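Local coordinates for protein serine protease pet (PDB 4OM9) that acts as a secreted serine protease and enterotoxin of enteroaggregative Escherichia coli, an autotransporter passenger whose likely target is the host cytoskeletal protein alpha-fodrin, at residues R106-Y110 against G338-D342; N467-Y473 against N493-D499; A747-I753 against T788-I794. One frame throughout, in Å; residues are numbered along the deposited sequence.

Interaction 1: R106-Y110 against G338-D342; sequences RLNKY and GAGID
Tyr110 lies against the backbone of Ala339 and Gly340 and makes most of its side of the contact between the protease domain and an early coil of the beta-helix. The two chains are joined by a backbone hydrogen bond, Tyr110 N to Ala339 O, 3.0 Å long and almost straight (178° at the hydrogen). From there CB and CG of Tyr110 pass close to that same carbonyl oxygen. With CG anti to the carbonyl carbon (chi1 -61°) the ring runs out over Ala339, whose CB makes a CH-pi contact with one face, 4.0 Å from the centroid. CE1 is the ring carbon nearest the methyl; along the other edge CD2 meets Ile341 N near the ring plane, and CE2, 3.5 Å from Gly340 C on the methyl's side of the ring, also touches Asp342 CB. At the tip, OH makes a weak hydrogen bond to Asp294, the same carboxylate that forms a salt bridge with Arg106. Lys109 runs past Gly338, its CE 3.8 Å from Gly338 O, to a hydrogen bond with Ala360 O and a salt bridge with Asp359. The join is thus mainly a ring on methyl and peptide, the charges of Arg106 and Lys109 being met outside by Asp294 and Asp359.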
# COMPACT_ATOMS: atom_id res chain seq x y z
N ARG A 106 11.83 15.73 -35.82
CA ARG A 106 12.46 16.58 -34.83
C ARG A 106 11.39 17.47 -34.23
O ARG A 106 10.76 18.26 -34.94
CB ARG A 106 13.58 17.43 -35.45
CG ARG A 106 14.12 18.56 -34.53
CD ARG A 106 15.24 18.08 -33.59
NE ARG A 106 15.58 19.12 -32.62
CZ ARG A 106 16.69 19.16 -31.87
NH1 ARG A 106 17.61 18.21 -31.96
NH2 ARG A 106 16.86 20.18 -31.02
N LEU A 107 11.20 17.38 -32.92
CA LEU A 107 10.22 18.20 -32.24
C LEU A 107 10.86 19.52 -31.80
O LEU A 107 12.07 19.59 -31.59
CB LEU A 107 9.64 17.44 -31.05
CG LEU A 107 8.82 16.17 -31.36
CD1 LEU A 107 8.50 15.40 -30.09
CD2 LEU A 107 7.53 16.51 -32.13
N ASN A 108 10.06 20.56 -31.65
CA ASN A 108 10.56 21.89 -31.28
C ASN A 108 11.29 21.95 -29.91
O ASN A 108 12.16 22.79 -29.73
CB ASN A 108 9.42 22.91 -31.28
CG ASN A 108 8.36 22.57 -30.27
OD1 ASN A 108 8.05 21.40 -30.07
ND2 ASN A 108 7.81 23.59 -29.60
N LYS A 109 10.93 21.06 -28.97
CA LYS A 109 11.56 21.02 -27.64
C LYS A 109 11.85 19.60 -27.15
O LYS A 109 11.29 18.64 -27.68
CB LYS A 109 10.68 21.72 -26.60
CG LYS A 109 10.71 23.25 -26.67
CD LYS A 109 9.72 23.85 -25.69
CE LYS A 109 10.42 24.71 -24.63
NZ LYS A 109 9.46 25.07 -23.54
N TYR A 110 12.72 19.46 -26.16
CA TYR A 110 13.06 18.15 -25.62
C TYR A 110 11.86 17.58 -24.87
O TYR A 110 11.26 18.26 -24.04
CB TYR A 110 14.26 18.20 -24.67
CG TYR A 110 15.55 18.67 -25.28
CD1 TYR A 110 15.80 18.54 -26.65
CD2 TYR A 110 16.54 19.26 -24.48
CE1 TYR A 110 17.00 19.00 -27.20
CE2 TYR A 110 17.73 19.71 -25.02
CZ TYR A 110 17.97 19.59 -26.38
OH TYR A 110 19.17 20.06 -26.90
N GLY A 338 15.58 27.97 -25.54
CA GLY A 338 15.73 26.99 -26.59
C GLY A 338 14.95 25.70 -26.35
O GLY A 338 13.92 25.70 -25.69
N ALA A 339 15.48 24.61 -26.88
CA ALA A 339 14.84 23.29 -26.84
C ALA A 339 14.84 22.73 -25.42
O ALA A 339 13.98 21.95 -25.05
CB ALA A 339 15.55 22.34 -27.78
N GLY A 340 15.81 23.16 -24.63
CA GLY A 340 15.90 22.75 -23.24
C GLY A 340 17.34 22.47 -22.87
O GLY A 340 18.28 22.94 -23.52
N ILE A 341 17.53 21.69 -21.82
CA ILE A 341 18.85 21.35 -21.35
C ILE A 341 18.91 19.84 -21.14
O ILE A 341 18.04 19.27 -20.50
CB ILE A 341 19.18 22.09 -20.03
CG1 ILE A 341 19.09 23.60 -20.24
CG2 ILE A 341 20.55 21.67 -19.50
CD1 ILE A 341 19.40 24.44 -18.99
N ASP A 342 19.92 19.19 -21.72
CA ASP A 342 20.07 17.74 -21.65
C ASP A 342 21.45 17.44 -21.08
O ASP A 342 22.45 17.60 -21.76
CB ASP A 342 19.89 17.11 -23.04
CG ASP A 342 19.96 15.57 -23.03
OD1 ASP A 342 20.00 14.97 -21.93
OD2 ASP A 342 19.96 14.95 -24.13

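Interaction 2: N467-Y473 against N493-D499; sequences NQNNYIY and NARLILD
Tyr471-Tyr473 and Leu496-Leu498 are parallel strands on successive coils of the right-handed beta-helix that forms the stalk of autotransporter passengers of this family. Four backbone hydrogen bonds join them. Tyr471 takes part through both N and O, bonding to Arg495 O and Ile497 N; Tyr473 does the same with Ile497 O (2.9 Å from Tyr473 N) and Asp499 N. The axes of the short strands lie at 30° to each other. Apolar side chains pair in register on both faces. On one, Leu496 CD1 sits at the edge of the Tyr471 ring, 3.6 Å from Tyr471 CD2, the two side chains running side by side; further along, Leu498 CD1 meets Tyr473 CB. On the other face Ile472 CG1 lies 3.9 Å from Ile497 CD1, while Ile472 CG2 rests against the carboxylate of Asp499, which His519 and Gln517 hold from the next coil. Polar links tie the preceding turns. Water 1 accepts from Asn470 N and donates to Asn493 O, bridging the chains. Asn467 CG stands between the backbone N and the carbonyl carbon (chi1 56°), which turns the amide back over its own loop. Asn467 ND2 donates to Asn469 O at 2.9 Å, with the acceptor in the amide plane, whereas the buried Asn467 OD1 has no polar partner and faces Leu496 CB at 3.8 Å.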
# COMPACT_ATOMS: atom_id res chain seq x y z
N ASN A 467 -3.53 20.77 5.14
CA ASN A 467 -4.85 20.87 4.56
C ASN A 467 -5.98 21.01 5.59
O ASN A 467 -5.94 20.42 6.69
CB ASN A 467 -5.12 19.64 3.70
CG ASN A 467 -4.94 18.36 4.47
OD1 ASN A 467 -3.84 18.05 4.92
ND2 ASN A 467 -6.04 17.61 4.65
N GLN A 468 -6.99 21.80 5.23
CA GLN A 468 -8.12 22.04 6.11
C GLN A 468 -9.36 21.28 5.64
O GLN A 468 -10.40 21.25 6.30
CB GLN A 468 -8.42 23.54 6.19
CG GLN A 468 -7.25 24.36 6.71
CD GLN A 468 -7.60 25.83 6.88
OE1 GLN A 468 -7.23 26.67 6.06
NE2 GLN A 468 -8.32 26.14 7.96
N ASN A 469 -9.24 20.66 4.47
CA ASN A 469 -10.32 19.88 3.92
C ASN A 469 -9.78 18.54 3.50
O ASN A 469 -8.57 18.31 3.54
CB ASN A 469 -10.97 20.57 2.73
CG ASN A 469 -11.13 22.06 2.94
OD1 ASN A 469 -10.54 22.88 2.22
ND2 ASN A 469 -11.95 22.43 3.93
N ASN A 470 -10.70 17.66 3.09
CA ASN A 470 -10.34 16.33 2.64
C ASN A 470 -9.35 16.40 1.50
O ASN A 470 -9.59 17.06 0.48
CB ASN A 470 -11.58 15.57 2.17
CG ASN A 470 -12.38 14.99 3.32
OD1 ASN A 470 -12.05 15.15 4.50
ND2 ASN A 470 -13.46 14.31 2.97
N TYR A 471 -8.23 15.73 1.69
CA TYR A 471 -7.17 15.72 0.71
C TYR A 471 -6.43 14.38 0.77
O TYR A 471 -6.17 13.84 1.86
CB TYR A 471 -6.19 16.89 0.92
CG TYR A 471 -4.84 16.58 0.33
CD1 TYR A 471 -4.61 16.66 -1.04
CD2 TYR A 471 -3.79 16.18 1.14
CE1 TYR A 471 -3.36 16.34 -1.58
CE2 TYR A 471 -2.56 15.88 0.62
CZ TYR A 471 -2.34 15.96 -0.73
OH TYR A 471 -1.10 15.64 -1.21
N ILE A 472 -6.13 13.82 -0.40
CA ILE A 472 -5.38 12.57 -0.43
C ILE A 472 -3.99 12.78 -1.05
O ILE A 472 -3.88 13.24 -2.17
CB ILE A 472 -6.12 11.48 -1.22
CG1 ILE A 472 -7.57 11.40 -0.76
CG2 ILE A 472 -5.42 10.14 -1.02
CD1 ILE A 472 -8.37 10.25 -1.39
N TYR A 473 -2.95 12.43 -0.29
CA TYR A 473 -1.60 12.37 -0.83
C TYR A 473 -1.43 10.98 -1.41
O TYR A 473 -1.50 9.98 -0.68
CB TYR A 473 -0.56 12.67 0.25
CG TYR A 473 0.88 12.54 -0.23
CD1 TYR A 473 1.33 13.21 -1.38
CD2 TYR A 473 1.80 11.76 0.49
CE1 TYR A 473 2.64 13.09 -1.81
CE2 TYR A 473 3.11 11.64 0.06
CZ TYR A 473 3.53 12.30 -1.08
OH TYR A 473 4.84 12.17 -1.51
N ASN A 493 -12.87 17.99 9.93
CA ASN A 493 -13.03 17.74 8.51
C ASN A 493 -11.72 17.88 7.75
O ASN A 493 -11.63 17.54 6.57
CB ASN A 493 -14.10 18.68 7.94
CG ASN A 493 -15.48 18.38 8.51
OD1 ASN A 493 -15.70 17.34 9.12
ND2 ASN A 493 -16.42 19.30 8.30
N ALA A 494 -10.68 18.33 8.45
CA ALA A 494 -9.37 18.50 7.84
C ALA A 494 -8.63 17.17 7.71
O ALA A 494 -7.52 17.00 8.24
CB ALA A 494 -8.55 19.50 8.65
N ARG A 495 -9.23 16.24 6.98
CA ARG A 495 -8.69 14.88 6.90
C ARG A 495 -7.56 14.78 5.91
O ARG A 495 -7.74 15.04 4.73
CB ARG A 495 -9.79 13.88 6.52
CG ARG A 495 -10.74 13.54 7.65
CD ARG A 495 -11.83 12.59 7.22
NE ARG A 495 -13.15 13.19 7.40
CZ ARG A 495 -13.89 13.06 8.49
NH1 ARG A 495 -13.46 12.35 9.52
NH2 ARG A 495 -15.08 13.66 8.54
N LEU A 496 -6.38 14.43 6.43
CA LEU A 496 -5.23 14.07 5.62
C LEU A 496 -5.24 12.56 5.42
O LEU A 496 -5.14 11.79 6.39
CB LEU A 496 -3.93 14.51 6.27
CG LEU A 496 -2.68 14.00 5.56
CD1 LEU A 496 -2.67 14.45 4.10
CD2 LEU A 496 -1.39 14.42 6.27
N ILE A 497 -5.37 12.15 4.16
CA ILE A 497 -5.44 10.74 3.78
C ILE A 497 -4.19 10.31 3.01
O ILE A 497 -3.88 10.87 1.97
CB ILE A 497 -6.69 10.49 2.92
CG1 ILE A 497 -7.94 10.93 3.70
CG2 ILE A 497 -6.78 9.02 2.52
CD1 ILE A 497 -9.04 11.51 2.83
N LEU A 498 -3.46 9.34 3.54
CA LEU A 498 -2.25 8.87 2.87
C LEU A 498 -2.56 7.55 2.17
O LEU A 498 -2.98 6.57 2.83
CB LEU A 498 -1.11 8.69 3.87
CG LEU A 498 -0.31 9.91 4.38
CD1 LEU A 498 -0.76 11.28 3.79
CD2 LEU A 498 -0.27 9.95 5.90
N ASP A 499 -2.35 7.56 0.84
CA ASP A 499 -2.66 6.48 -0.12
C ASP A 499 -1.43 5.71 -0.57
O ASP A 499 -1.54 4.73 -1.33
CB ASP A 499 -3.27 7.06 -1.41
CG ASP A 499 -4.64 6.55 -1.67
OD1 ASP A 499 -5.13 5.82 -0.80
OD2 ASP A 499 -5.22 6.87 -2.72
O HOH W 1 -13.41 17.95 4.01

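Interaction 3: A747-I753 against T788-I794; sequences ASVTGDI and TSYQGSI
Ala747-Thr750 and Thr788-Gln791 run parallel with their axes 3° apart, the backbone hydrogen bonds alternating from Ser789 N to Ala747 O through Gly751 N to Gln791 O, and pairing resumes beyond the bend with Ile753 N to Ser793 O. On the face that carries Ser748, Ser789, Thr750 and Gln791, Ser748 OG donates to Ser789 OG at 3.2 Å, and Ser789 OG in turn has a weak bond to Met782 O. Next along this face, Thr750 and Gln791 lie side by side, Thr750 OG1 being 3.9 Å from Gln791 CG. These are neighbouring coils of the beta-helix, with like positions stacked along its axis; Val749, Tyr790, Ile753 and Ile794 turn to the opposite face, into the interior. Tyr790 extends across the bend, its CG anti to the backbone N (chi1 164°). Val749 CB lies at the ring edge, in its plane, and Val749 CG1 is 3.8 Å from Tyr790 CD1; Phe763 stacks on the ring. At the tip, Tyr790 OH accepts a hydrogen bond from Ser793 N (3.2 Å, 159° at the hydrogen), across the turn that holds the cis peptide between Gln791 and Gly792. The same hydroxyl lies 3.2 Å from Gly751 O. Beyond it Ile753 CG2 packs alongside Ile794 CG1, a tight pair at 3.5 Å, and Asp752 OD1 approaches Ser793 CB.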
# COMPACT_ATOMS: atom_id res chain seq x y z
N ALA A 747 1.26 -15.73 30.51
CA ALA A 747 0.38 -14.57 30.60
C ALA A 747 -0.24 -14.48 31.98
O ALA A 747 -0.81 -15.45 32.47
CB ALA A 747 -0.70 -14.66 29.54
N SER A 748 -0.13 -13.32 32.61
CA SER A 748 -0.77 -13.09 33.90
C SER A 748 -1.88 -12.04 33.76
O SER A 748 -1.60 -10.87 33.57
CB SER A 748 0.25 -12.65 34.94
OG SER A 748 -0.38 -12.32 36.16
N VAL A 749 -3.13 -12.48 33.85
CA VAL A 749 -4.27 -11.66 33.48
C VAL A 749 -5.13 -11.27 34.68
O VAL A 749 -5.71 -12.13 35.35
CB VAL A 749 -5.17 -12.39 32.47
CG1 VAL A 749 -6.33 -11.51 32.04
CG2 VAL A 749 -4.35 -12.84 31.28
N THR A 750 -5.23 -9.97 34.94
CA THR A 750 -6.03 -9.47 36.05
C THR A 750 -7.25 -8.73 35.51
O THR A 750 -7.19 -8.13 34.44
CB THR A 750 -5.20 -8.55 36.99
OG1 THR A 750 -4.07 -9.27 37.50
CG2 THR A 750 -6.02 -8.03 38.16
N GLY A 751 -8.37 -8.80 36.23
CA GLY A 751 -9.57 -8.07 35.85
C GLY A 751 -10.69 -9.01 35.47
O GLY A 751 -10.47 -9.96 34.71
N ASP A 752 -11.88 -8.75 35.98
CA ASP A 752 -13.01 -9.67 35.83
C ASP A 752 -13.37 -9.87 34.37
O ASP A 752 -13.04 -9.04 33.52
CB ASP A 752 -14.23 -9.15 36.60
CG ASP A 752 -13.94 -8.93 38.08
OD1 ASP A 752 -13.13 -9.68 38.65
OD2 ASP A 752 -14.53 -8.00 38.67
N ILE A 753 -14.03 -10.97 34.06
CA ILE A 753 -14.52 -11.17 32.71
C ILE A 753 -15.98 -11.61 32.74
O ILE A 753 -16.34 -12.59 33.39
CB ILE A 753 -13.67 -12.19 31.92
CG1 ILE A 753 -14.45 -12.70 30.71
CG2 ILE A 753 -13.26 -13.34 32.79
CD1 ILE A 753 -13.62 -13.58 29.80
N THR A 788 0.10 -19.84 32.84
CA THR A 788 -0.96 -18.84 32.76
C THR A 788 -1.70 -18.65 34.06
O THR A 788 -2.23 -19.61 34.63
CB THR A 788 -1.99 -19.20 31.65
OG1 THR A 788 -1.33 -19.26 30.38
CG2 THR A 788 -3.10 -18.15 31.59
N SER A 789 -1.74 -17.42 34.54
CA SER A 789 -2.57 -17.11 35.70
C SER A 789 -3.59 -16.05 35.31
O SER A 789 -3.32 -15.20 34.47
CB SER A 789 -1.73 -16.65 36.89
OG SER A 789 -1.34 -15.30 36.73
N TYR A 790 -4.77 -16.15 35.91
CA TYR A 790 -5.84 -15.20 35.75
C TYR A 790 -6.42 -14.86 37.11
O TYR A 790 -6.31 -15.66 38.05
CB TYR A 790 -6.93 -15.74 34.82
CG TYR A 790 -8.21 -14.97 34.94
CD1 TYR A 790 -8.38 -13.76 34.28
CD2 TYR A 790 -9.24 -15.42 35.76
CE1 TYR A 790 -9.55 -13.04 34.41
CE2 TYR A 790 -10.40 -14.70 35.90
CZ TYR A 790 -10.55 -13.52 35.23
OH TYR A 790 -11.72 -12.81 35.39
N GLN A 791 -7.02 -13.67 37.24
CA GLN A 791 -7.86 -13.37 38.42
C GLN A 791 -8.80 -12.19 38.18
O GLN A 791 -8.38 -11.15 37.71
CB GLN A 791 -6.99 -13.11 39.67
CG GLN A 791 -6.06 -11.93 39.56
CD GLN A 791 -5.77 -11.34 40.94
OE1 GLN A 791 -6.64 -10.70 41.54
NE2 GLN A 791 -4.57 -11.57 41.45
N GLY A 792 -10.07 -12.35 38.53
CA GLY A 792 -10.55 -13.59 39.11
C GLY A 792 -12.04 -13.64 39.34
O GLY A 792 -12.47 -14.03 40.42
N SER A 793 -12.83 -13.26 38.34
CA SER A 793 -14.28 -13.38 38.44
C SER A 793 -14.93 -13.53 37.07
O SER A 793 -14.86 -12.62 36.25
CB SER A 793 -14.87 -12.17 39.17
OG SER A 793 -16.26 -12.07 38.95
N ILE A 794 -15.56 -14.67 36.82
CA ILE A 794 -16.15 -14.95 35.51
C ILE A 794 -17.66 -15.16 35.54
O ILE A 794 -18.15 -16.22 35.93
CB ILE A 794 -15.52 -16.20 34.87
CG1 ILE A 794 -14.01 -16.09 34.82
CG2 ILE A 794 -16.08 -16.43 33.47
CD1 ILE A 794 -13.34 -17.34 34.34

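Overall arrangement
The three contacts follow one another along the chain, each closing before the next opens, spread along the elongated passenger. Interaction 1 is the one between domains: it joins the loop that follows strand 102-107 in the protease domain to the loop that leads into strand 341-343 in the beta-helix. Interactions 2 and 3 both lie within the helix, each pairing parallel strands of successive coils. Centres of interactions 1 and 2 are about 38 Å apart and those of 2 and 3 about 42 Å; interactions 1 and 3, with centres about 74 Å apart, lie on opposite sides of the chain's centre. The protease domain thus sits near one end of a long stalk of coil-to-coil pairing.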